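Local atomic coordinates of putative membrane transport protein (Vibrio parahaemolyticus RIMD 2210633, PDB entry 3CK6), a protein that probably imports zinc ions together with protons across the inner membrane, as a homopentameric transporter of the CorA family. Residues A135-N146 and R208-I219; H59-S68 and N76-I84. The protein carries 1 engineered substitution. All blocks are in the same frame, centred on the assembly; numbering follows the deposited sequence.

Interaction 1 of 2, residues A135-N146 and R208-I219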
loop_
_atom_site.group_PDB
_atom_site.type_symbol
_atom_site.label_atom_id
_atom_site.label_comp_id
_atom_site.label_asym_id
_atom_site.label_seq_id
_atom_site.Cartn_x
_atom_site.Cartn_y
_atom_site.Cartn_z
ATOM N N ALA E 135 17.346 -15.542 -26.275
ATOM C CA ALA E 135 16.121 -15.580 -25.443
ATOM C C ALA E 135 16.213 -16.653 -24.350
ATOM O O ALA E 135 15.924 -16.401 -23.164
ATOM C CB ALA E 135 14.862 -15.790 -26.319
ATOM N N SER E 136 16.667 -17.838 -24.737
ATOM C CA SER E 136 16.845 -18.919 -23.780
ATOM C C SER E 136 17.998 -18.652 -22.822
ATOM O O SER E 136 17.891 -18.946 -21.636
ATOM C CB SER E 136 17.031 -20.260 -24.508
ATOM O OG SER E 136 17.320 -21.299 -23.583
ATOM N N LEU E 137 19.096 -18.092 -23.329
ATOM C CA LEU E 137 20.225 -17.720 -22.487
ATOM C C LEU E 137 19.823 -16.810 -21.329
ATOM O O LEU E 137 20.194 -17.054 -20.173
ATOM C CB LEU E 137 21.319 -17.057 -23.342
ATOM C CG LEU E 137 22.501 -16.467 -22.557
ATOM C CD1 LEU E 137 23.248 -17.577 -21.803
ATOM C CD2 LEU E 137 23.424 -15.735 -23.491
ATOM N N LEU E 138 19.099 -15.739 -21.641
ATOM C CA LEU E 138 18.748 -14.749 -20.616
ATOM C C LEU E 138 17.796 -15.364 -19.585
ATOM O O LEU E 138 17.909 -15.115 -18.391
ATOM C CB LEU E 138 18.117 -13.529 -21.279
ATOM C CG LEU E 138 17.602 -12.424 -20.359
ATOM C CD1 LEU E 138 18.718 -11.936 -19.449
ATOM C CD2 LEU E 138 17.003 -11.272 -21.165
ATOM N N ASN E 139 16.862 -16.184 -20.071
ATOM C CA ASN E 139 15.969 -16.968 -19.207
ATOM C C ASN E 139 16.754 -17.844 -18.242
ATOM O O ASN E 139 16.456 -17.886 -17.044
ATOM C CB ASN E 139 15.036 -17.807 -20.104
ATOM C CG ASN E 139 13.793 -18.344 -19.367
ATOM O OD1 ASN E 139 12.851 -18.783 -20.027
ATOM N ND2 ASN E 139 13.798 -18.347 -18.014
ATOM N N GLN E 140 17.781 -18.523 -18.745
ATOM C CA GLN E 140 18.625 -19.375 -17.892
ATOM C C GLN E 140 19.449 -18.581 -16.882
ATOM O O GLN E 140 19.661 -19.043 -15.767
ATOM C CB GLN E 140 19.543 -20.253 -18.730
ATOM C CG GLN E 140 18.819 -21.388 -19.462
ATOM C CD GLN E 140 19.774 -22.418 -20.044
ATOM O OE1 GLN E 140 20.974 -22.424 -19.738
ATOM N NE2 GLN E 140 19.249 -23.289 -20.907
ATOM N N ILE E 141 19.915 -17.397 -17.259
ATOM C CA ILE E 141 20.617 -16.527 -16.300
ATOM C C ILE E 141 19.688 -16.154 -15.131
ATOM O O ILE E 141 20.049 -16.316 -13.952
ATOM C CB ILE E 141 21.193 -15.246 -16.976
ATOM C CG1 ILE E 141 22.277 -15.622 -18.005
ATOM C CG2 ILE E 141 21.769 -14.258 -15.900
ATOM C CD1 ILE E 141 22.676 -14.467 -18.962
ATOM N N ILE E 142 18.486 -15.678 -15.466
ATOM C CA ILE E 142 17.489 -15.279 -14.472
ATOM C C ILE E 142 17.142 -16.472 -13.561
ATOM O O ILE E 142 17.249 -16.377 -12.332
ATOM C CB ILE E 142 16.233 -14.635 -15.159
ATOM C CG1 ILE E 142 16.598 -13.289 -15.790
ATOM C CG2 ILE E 142 15.095 -14.453 -14.175
ATOM C CD1 ILE E 142 15.614 -12.812 -16.841
ATOM N N GLU E 143 16.763 -17.609 -14.154
ATOM C CA GLU E 143 16.430 -18.787 -13.359
ATOM C C GLU E 143 17.635 -19.370 -12.601
ATOM O O GLU E 143 17.476 -19.904 -11.496
ATOM C CB GLU E 143 15.763 -19.878 -14.201
ATOM C CG GLU E 143 14.349 -19.524 -14.661
ATOM C CD GLU E 143 13.264 -19.796 -13.596
ATOM O OE1 GLU E 143 13.460 -19.445 -12.403
ATOM O OE2 GLU E 143 12.189 -20.349 -13.967
ATOM N N GLY E 144 18.823 -19.293 -13.197
ATOM C CA GLY E 144 20.026 -19.784 -12.519
ATOM C C GLY E 144 20.271 -19.010 -11.225
ATOM O O GLY E 144 20.524 -19.606 -10.183
ATOM N N LEU E 145 20.198 -17.679 -11.317
ATOM C CA LEU E 145 20.326 -16.777 -10.165
ATOM C C LEU E 145 19.266 -17.057 -9.083
ATOM O O LEU E 145 19.608 -17.125 -7.897
ATOM C CB LEU E 145 20.302 -15.311 -10.616
ATOM C CG LEU E 145 21.496 -14.782 -11.428
ATOM C CD1 LEU E 145 21.209 -13.382 -11.956
ATOM C CD2 LEU E 145 22.780 -14.806 -10.618
ATOM N N ASN E 146 17.998 -17.246 -9.490
ATOM C CA ASN E 146 16.926 -17.718 -8.581
ATOM C C ASN E 146 17.287 -19.016 -7.867
ATOM O O ASN E 146 17.187 -19.100 -6.636
ATOM C CB ASN E 146 15.609 -17.981 -9.349
ATOM C CG ASN E 146 14.866 -16.714 -9.717
ATOM O OD1 ASN E 146 15.150 -15.643 -9.167
ATOM N ND2 ASN E 146 13.876 -16.831 -10.645
ATOM N N ARG E 208 9.312 -16.693 -25.451
ATOM C CA ARG E 208 9.251 -17.623 -24.318
ATOM C C ARG E 208 8.292 -17.065 -23.263
ATOM O O ARG E 208 8.711 -16.850 -22.123
ATOM C CB ARG E 208 10.639 -17.775 -23.665
ATOM C CG ARG E 208 11.736 -18.296 -24.586
ATOM C CD ARG E 208 13.110 -18.256 -23.942
ATOM N NE ARG E 208 13.157 -19.195 -22.823
ATOM C CZ ARG E 208 13.284 -20.510 -22.962
ATOM N NH1 ARG E 208 13.441 -21.043 -24.170
ATOM N NH2 ARG E 208 13.287 -21.288 -21.886
ATOM N N PRO E 209 7.013 -16.821 -23.629
ATOM C CA PRO E 209 6.178 -16.073 -22.686
ATOM C C PRO E 209 5.898 -16.794 -21.354
ATOM O O PRO E 209 5.993 -16.171 -20.302
ATOM C CB PRO E 209 4.910 -15.765 -23.477
ATOM C CG PRO E 209 4.855 -16.816 -24.584
ATOM C CD PRO E 209 6.290 -17.177 -24.871
ATOM N N HIS E 210 5.628 -18.095 -21.402
ATOM C CA HIS E 210 5.313 -18.837 -20.179
ATOM C C HIS E 210 6.530 -19.115 -19.320
ATOM O O HIS E 210 6.428 -19.081 -18.083
ATOM C CB HIS E 210 4.542 -20.120 -20.513
ATOM C CG HIS E 210 3.477 -19.921 -21.541
ATOM N ND1 HIS E 210 3.098 -20.908 -22.423
ATOM C CD2 HIS E 210 2.732 -18.832 -21.856
ATOM C CE1 HIS E 210 2.150 -20.447 -23.218
ATOM N NE2 HIS E 210 1.918 -19.187 -22.902
ATOM N N GLN E 211 7.676 -19.371 -19.954
ATOM C CA GLN E 211 8.924 -19.566 -19.206
ATOM C C GLN E 211 9.303 -18.331 -18.368
ATOM O O GLN E 211 9.669 -18.455 -17.189
ATOM C CB GLN E 211 10.084 -19.976 -20.124
ATOM C CG GLN E 211 9.840 -21.260 -20.918
ATOM C CD GLN E 211 9.361 -20.999 -22.333
ATOM O OE1 GLN E 211 8.480 -20.167 -22.561
ATOM N NE2 GLN E 211 9.917 -21.735 -23.289
ATOM N N TYR E 212 9.222 -17.142 -18.970
ATOM C CA TYR E 212 9.570 -15.927 -18.225
ATOM C C TYR E 212 8.571 -15.701 -17.071
ATOM O O TYR E 212 8.972 -15.272 -15.995
ATOM C CB TYR E 212 9.714 -14.696 -19.138
ATOM C CG TYR E 212 11.092 -14.546 -19.780
ATOM C CD1 TYR E 212 11.360 -15.117 -21.003
ATOM C CD2 TYR E 212 12.150 -13.832 -19.138
ATOM C CE1 TYR E 212 12.629 -15.000 -21.617
ATOM C CE2 TYR E 212 13.441 -13.707 -19.775
ATOM C CZ TYR E 212 13.654 -14.306 -21.008
ATOM O OH TYR E 212 14.874 -14.214 -21.699
ATOM N N ARG E 213 7.296 -16.041 -17.281
ATOM C CA ARG E 213 6.323 -15.989 -16.179
ATOM C C ARG E 213 6.580 -16.949 -15.015
ATOM O O ARG E 213 6.362 -16.564 -13.874
ATOM C CB ARG E 213 4.879 -16.122 -16.649
ATOM C CG ARG E 213 4.233 -14.790 -17.000
ATOM C CD ARG E 213 4.072 -14.667 -18.483
ATOM N NE ARG E 213 3.483 -13.399 -18.909
ATOM C CZ ARG E 213 3.798 -12.790 -20.052
ATOM N NH1 ARG E 213 3.208 -11.642 -20.392
ATOM N NH2 ARG E 213 4.723 -13.322 -20.849
ATOM N N PHE E 214 7.013 -18.178 -15.317
ATOM C CA PHE E 214 7.524 -19.109 -14.301
ATOM C C PHE E 214 8.721 -18.523 -13.521
ATOM O O PHE E 214 8.810 -18.684 -12.303
ATOM C CB PHE E 214 7.909 -20.458 -14.932
ATOM C CG PHE E 214 6.777 -21.140 -15.684
ATOM C CD1 PHE E 214 5.464 -21.031 -15.260
ATOM C CD2 PHE E 214 7.044 -21.907 -16.814
ATOM C CE1 PHE E 214 4.420 -21.655 -15.965
ATOM C CE2 PHE E 214 6.010 -22.534 -17.523
ATOM C CZ PHE E 214 4.701 -22.400 -17.097
ATOM N N ALA E 215 9.639 -17.862 -14.223
ATOM C CA ALA E 215 10.771 -17.182 -13.562
ATOM C C ALA E 215 10.303 -16.054 -12.639
ATOM O O ALA E 215 10.793 -15.907 -11.524
ATOM C CB ALA E 215 11.794 -16.673 -14.584
ATOM N N HIS E 216 9.336 -15.274 -13.102
ATOM C CA HIS E 216 8.704 -14.263 -12.257
ATOM C C HIS E 216 7.997 -14.870 -11.017
ATOM O O HIS E 216 8.100 -14.329 -9.918
ATOM C CB HIS E 216 7.712 -13.421 -13.078
ATOM C CG HIS E 216 7.136 -12.281 -12.311
ATOM N ND1 HIS E 216 5.786 -12.027 -12.256
ATOM C CD2 HIS E 216 7.726 -11.345 -11.526
ATOM C CE1 HIS E 216 5.567 -10.981 -11.477
ATOM N NE2 HIS E 216 6.728 -10.545 -11.027
ATOM N N ASN E 217 7.259 -15.966 -11.222
ATOM C CA ASN E 217 6.614 -16.675 -10.115
ATOM C C ASN E 217 7.659 -17.167 -9.100
ATOM O O ASN E 217 7.453 -17.066 -7.885
ATOM C CB ASN E 217 5.760 -17.835 -10.598
ATOM C CG ASN E 217 4.766 -18.306 -9.530
ATOM O OD1 ASN E 217 4.059 -17.495 -8.935
ATOM N ND2 ASN E 217 4.710 -19.614 -9.295
ATOM N N ASN E 218 8.773 -17.695 -9.600
ATOM C CA ASN E 218 9.869 -18.107 -8.703
ATOM C C ASN E 218 10.471 -16.994 -7.847
ATOM O O ASN E 218 10.736 -17.210 -6.660
ATOM C CB ASN E 218 10.965 -18.857 -9.470
ATOM C CG ASN E 218 10.511 -20.247 -9.905
ATOM O OD1 ASN E 218 9.632 -20.820 -9.284
ATOM N ND2 ASN E 218 11.076 -20.768 -10.999
ATOM N N ILE E 219 10.727 -15.826 -8.436
ATOM C CA ILE E 219 11.296 -14.705 -7.648
ATOM C C ILE E 219 10.253 -14.199 -6.627
ATOM O O ILE E 219 10.602 -13.888 -5.508
ATOM C CB ILE E 219 11.880 -13.551 -8.515
ATOM C CG1 ILE E 219 12.566 -12.476 -7.633
ATOM C CG2 ILE E 219 10.828 -12.925 -9.385
ATOM C CD1 ILE E 219 13.898 -12.938 -7.057
HETATM O O HOH W 1 11.822 -20.140 -16.600
#
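Two helices running the same way, 135-146 and 209-219, meet here in a buried and largely polar contact in the helical part of the cytoplasmic domain. Their axes approach to 9.9 Å and cross at 18°. Tyr-212 is the knob: its ring enters a hole formed by Ala-135, Leu-138, Asn-139 and Ile-142, with Ile-142 CD1 at its edge, 3.8 Å from CE2. Tyr-212 OH donates to a lone pair of Ala-135 O (2.8 Å), an oxygen that also accepts the helical bond from Asn-139 N. Arg-208, at the N-cap position of its helix, holds Asn-139 side-on. Arg-208 NE gives the shorter bond to Asn-139 OD1, 2.8 Å, on a lone pair, while NH2 reaches the same oxygen from above the amide plane; the planes of the two groups stand 72° apart. Ser-136 covers one face of the guanidinium. One turn on, the Glu-143 chain bends at chi2 (-82°), which lays its carboxylate against Ala-215, CD to CB 3.6 Å. Glu-143 OE1 takes Asn-218 ND2 on the syn lone pair at 3.1 Å, and Asn-146 ND2 from above the carboxylate plane. A water ties Glu-143 OE2 to Asn-139 ND2 and Gln-211 O. Phe-214 stacks on His-59 of a neighbouring subunit. A single aromatic knob and a row of polar bonds thus join two nearly parallel helices of the cytoplasmic domain, which forms a funnel-shaped pentamer.

Interaction 2 of 2, residues H59-S68 and N76-I84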
loop_
_atom_site.group_PDB
_atom_site.type_symbol
_atom_site.label_atom_id
_atom_site.label_comp_id
_atom_site.label_asym_id
_atom_site.label_seq_id
_atom_site.Cartn_x
_atom_site.Cartn_y
_atom_site.Cartn_z
ATOM N N HIS E 59 26.013 4.247 -16.516
ATOM C CA HIS E 59 25.100 3.535 -15.623
ATOM C C HIS E 59 25.501 2.078 -15.473
ATOM O O HIS E 59 25.504 1.540 -14.350
ATOM C CB HIS E 59 23.626 3.665 -16.027
ATOM C CG HIS E 59 22.672 3.490 -14.874
ATOM N ND1 HIS E 59 21.747 2.466 -14.816
ATOM C CD2 HIS E 59 22.506 4.207 -13.739
ATOM C CE1 HIS E 59 21.048 2.567 -13.698
ATOM N NE2 HIS E 59 21.484 3.619 -13.031
ATOM N N LEU E 60 25.877 1.458 -16.596
ATOM C CA LEU E 60 26.295 0.046 -16.622
ATOM C C LEU E 60 27.514 -0.241 -15.743
ATOM O O LEU E 60 27.587 -1.286 -15.102
ATOM C CB LEU E 60 26.596 -0.408 -18.053
ATOM C CG LEU E 60 26.735 -1.922 -18.286
ATOM C CD1 LEU E 60 25.373 -2.615 -18.294
ATOM C CD2 LEU E 60 27.502 -2.219 -19.571
ATOM N N LEU E 61 28.472 0.678 -15.754
ATOM C CA LEU E 61 29.741 0.484 -15.087
ATOM C C LEU E 61 29.820 1.210 -13.733
ATOM O O LEU E 61 30.894 1.287 -13.142
ATOM C CB LEU E 61 30.896 0.945 -16.000
ATOM C CG LEU E 61 31.021 0.329 -17.408
ATOM C CD1 LEU E 61 32.236 0.898 -18.106
ATOM C CD2 LEU E 61 31.081 -1.198 -17.367
ATOM N N ALA E 62 28.703 1.763 -13.259
ATOM C CA ALA E 62 28.705 2.606 -12.055
ATOM C C ALA E 62 29.154 1.805 -10.832
ATOM O O ALA E 62 29.000 0.586 -10.800
ATOM C CB ALA E 62 27.306 3.189 -11.822
ATOM N N ASP E 63 29.702 2.480 -9.827
ATOM C CA ASP E 63 30.023 1.812 -8.565
ATOM C C ASP E 63 28.775 1.181 -7.934
ATOM O O ASP E 63 28.772 -0.018 -7.611
ATOM C CB ASP E 63 30.689 2.784 -7.585
ATOM C CG ASP E 63 31.221 2.086 -6.334
ATOM O OD1 ASP E 63 31.397 0.839 -6.370
ATOM O OD2 ASP E 63 31.469 2.779 -5.307
ATOM N N GLU E 64 27.719 1.978 -7.773
ATOM C CA GLU E 64 26.507 1.531 -7.083
ATOM C C GLU E 64 25.451 1.129 -8.101
ATOM O O GLU E 64 25.465 1.612 -9.240
ATOM C CB GLU E 64 25.945 2.643 -6.194
ATOM C CG GLU E 64 26.967 3.371 -5.262
ATOM C CD GLU E 64 27.056 2.791 -3.850
ATOM O OE1 GLU E 64 27.499 3.531 -2.926
ATOM O OE2 GLU E 64 26.690 1.608 -3.646
ATOM N N SER E 65 24.539 0.245 -7.690
ATOM C CA SER E 65 23.454 -0.201 -8.565
ATOM C C SER E 65 22.334 -0.829 -7.737
ATOM O O SER E 65 22.541 -1.208 -6.567
ATOM C CB SER E 65 23.974 -1.222 -9.587
ATOM O OG SER E 65 24.494 -2.358 -8.892
ATOM N N ARG E 66 21.149 -0.911 -8.339
ATOM C CA ARG E 66 20.053 -1.722 -7.826
ATOM C C ARG E 66 19.475 -2.588 -8.970
ATOM O O ARG E 66 19.513 -2.192 -10.144
ATOM C CB ARG E 66 18.973 -0.849 -7.203
ATOM C CG ARG E 66 18.196 -0.047 -8.268
ATOM C CD ARG E 66 17.135 0.826 -7.628
ATOM N NE ARG E 66 15.906 0.122 -7.240
ATOM C CZ ARG E 66 14.860 -0.098 -8.040
ATOM N NH1 ARG E 66 14.872 0.287 -9.318
ATOM N NH2 ARG E 66 13.782 -0.706 -7.557
ATOM N N PRO E 67 18.947 -3.788 -8.642
ATOM C CA PRO E 67 18.261 -4.503 -9.728
ATOM C C PRO E 67 17.165 -3.653 -10.372
ATOM O O PRO E 67 16.377 -2.985 -9.686
ATOM C CB PRO E 67 17.654 -5.726 -9.034
ATOM C CG PRO E 67 18.577 -5.952 -7.831
ATOM C CD PRO E 67 18.955 -4.555 -7.380
ATOM N N SER E 68 17.123 -3.688 -11.700
ATOM C CA SER E 68 16.233 -2.827 -12.438
ATOM C C SER E 68 16.228 -3.191 -13.910
ATOM O O SER E 68 17.153 -3.842 -14.426
ATOM C CB SER E 68 16.643 -1.352 -12.284
ATOM O OG SER E 68 18.051 -1.200 -12.415
ATOM N N ASN E 76 16.641 -2.189 -27.662
ATOM C CA ASN E 76 17.687 -2.324 -26.646
ATOM C C ASN E 76 17.151 -2.142 -25.241
ATOM O O ASN E 76 16.129 -1.465 -25.017
ATOM C CB ASN E 76 18.839 -1.320 -26.877
ATOM C CG ASN E 76 19.368 -1.361 -28.314
ATOM O OD1 ASN E 76 19.390 -2.413 -28.941
ATOM N ND2 ASN E 76 19.777 -0.214 -28.832
ATOM N N PHE E 77 17.841 -2.762 -24.302
ATOM C CA PHE E 77 17.537 -2.534 -22.893
ATOM C C PHE E 77 18.725 -2.833 -22.018
ATOM O O PHE E 77 19.712 -3.446 -22.468
ATOM C CB PHE E 77 16.285 -3.329 -22.435
ATOM C CG PHE E 77 16.438 -4.835 -22.450
ATOM C CD1 PHE E 77 17.169 -5.502 -21.456
ATOM C CD2 PHE E 77 15.769 -5.596 -23.413
ATOM C CE1 PHE E 77 17.276 -6.922 -21.453
ATOM C CE2 PHE E 77 15.863 -7.008 -23.415
ATOM C CZ PHE E 77 16.610 -7.672 -22.453
HETATM N N MSE E 78 18.630 -2.386 -20.767
HETATM C CA MSE E 78 19.566 -2.815 -19.718
HETATM C C MSE E 78 18.788 -3.540 -18.657
HETATM O O MSE E 78 17.737 -3.065 -18.238
HETATM C CB MSE E 78 20.269 -1.623 -19.070
HETATM C CG MSE E 78 21.325 -2.007 -17.991
HETATM SE SE MSE E 78 22.199 -0.368 -17.303
HETATM C CE MSE E 78 22.946 0.249 -18.897
ATOM N N LEU E 79 19.332 -4.666 -18.205
ATOM C CA LEU E 79 18.795 -5.412 -17.077
ATOM C C LEU E 79 19.886 -5.656 -16.036
ATOM O O LEU E 79 20.944 -6.228 -16.321
ATOM C CB LEU E 79 18.232 -6.765 -17.529
ATOM C CG LEU E 79 17.572 -7.631 -16.462
ATOM C CD1 LEU E 79 16.292 -6.977 -15.905
ATOM C CD2 LEU E 79 17.273 -9.001 -17.056
ATOM N N ILE E 80 19.601 -5.223 -14.821
ATOM C CA ILE E 80 20.522 -5.400 -13.718
ATOM C C ILE E 80 19.928 -6.346 -12.710
ATOM O O ILE E 80 18.772 -6.177 -12.329
ATOM C CB ILE E 80 20.876 -4.018 -13.075
ATOM C CG1 ILE E 80 21.566 -3.142 -14.134
ATOM C CG2 ILE E 80 21.730 -4.211 -11.792
ATOM C CD1 ILE E 80 21.730 -1.652 -13.770
ATOM N N LEU E 81 20.740 -7.314 -12.252
ATOM C CA LEU E 81 20.324 -8.352 -11.326
ATOM C C LEU E 81 21.384 -8.610 -10.268
ATOM O O LEU E 81 22.535 -8.221 -10.420
ATOM C CB LEU E 81 20.051 -9.673 -12.068
ATOM C CG LEU E 81 18.999 -9.609 -13.185
ATOM C CD1 LEU E 81 19.045 -10.911 -13.953
ATOM C CD2 LEU E 81 17.567 -9.328 -12.648
ATOM N N ARG E 82 20.968 -9.252 -9.191
ATOM C CA ARG E 82 21.873 -9.647 -8.133
ATOM C C ARG E 82 21.807 -11.162 -7.914
ATOM O O ARG E 82 20.760 -11.800 -8.140
ATOM C CB ARG E 82 21.552 -8.879 -6.847
ATOM C CG ARG E 82 21.884 -7.397 -6.901
ATOM C CD ARG E 82 23.124 -7.053 -6.039
ATOM N NE ARG E 82 23.427 -5.611 -6.098
ATOM C CZ ARG E 82 24.346 -4.983 -5.364
ATOM N NH1 ARG E 82 25.101 -5.646 -4.503
ATOM N NH2 ARG E 82 24.501 -3.670 -5.489
ATOM N N GLY E 83 22.937 -11.729 -7.476
ATOM C CA GLY E 83 23.044 -13.143 -7.137
ATOM C C GLY E 83 23.849 -13.353 -5.873
ATOM O O GLY E 83 24.556 -12.444 -5.419
ATOM N N ILE E 84 23.748 -14.556 -5.316
ATOM C CA ILE E 84 24.543 -14.955 -4.127
ATOM C C ILE E 84 26.052 -14.862 -4.420
ATOM O O ILE E 84 26.511 -15.222 -5.497
ATOM C CB ILE E 84 24.153 -16.378 -3.660
ATOM C CG1 ILE E 84 22.659 -16.435 -3.321
ATOM C CG2 ILE E 84 24.957 -16.826 -2.402
ATOM C CD1 ILE E 84 22.224 -15.461 -2.185
HETATM O O HOH W 2 25.865 -1.174 -5.263
#
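Ile-80 packs its CG2 against Arg-66 O, 3.4 Å away, where strand 77-83 returns alongside the end of 59-68. CG2 is anti to the backbone N and CG1 beside it (chi1 -62°), an arrangement that sends CD1 toward Ser-68 OG. The two backbones join through one antiparallel hydrogen-bonded pair: Ile-80 N to Ser-68 O is short and almost straight (2.8 Å, 177°), and Ser-68 N to Ile-80 O is longer at 3.1 Å. Selenomethionine Met-78 brings SE to the edge of the His-59 ring, 3.8 Å from ND1, the selenium counterpart of a Met-aromatic contact. A bend at chi3 (-61°) turns Met-78 CE onto Leu-60, 3.8 Å from Leu-60 CD1. Toward the other end of the strand, Arg-82 CG packs on Pro-67 CG at 3.7 Å. The guanidinium beyond gives Ser-65 O a weak bond from NH2, and a water, held weakly by NH2, accepts from Ser-65 N; NH1 bonds Met-95 O and the group makes a cation-pi contact with Phe-186. Arg-66 forms a salt bridge with Glu-224 of a neighbouring subunit. The Ser-68/Ile-80 pair belongs to a beta hairpin of strands 68-71 and 77-83, at one margin of the chain's mixed sheet.

After strands 7-12, 19-20 and 32-37 and helix 43-49 the chain reaches helix 54-60, and interaction 2 closes a short loop as strand 77-83 returns past 59-68, with strand 68-71 between. Only after strands 96-103 and 106-111 and helix 116-126 does interaction 1 open, on helix 134-161; it closes at helix 209-246 after a largely helical excursion through 173-199. The two contacts therefore follow in series, neither nested nor crossed, with centres about 17 Å apart. They meet where helix 134-161 lies on the sheet: Leu-138 CD2 is 3.8 Å from Phe-77 CZ, and Ile-142 and Leu-145 pack on Leu-81. Helix 134-161 thus joins the sheet to helix 209-246.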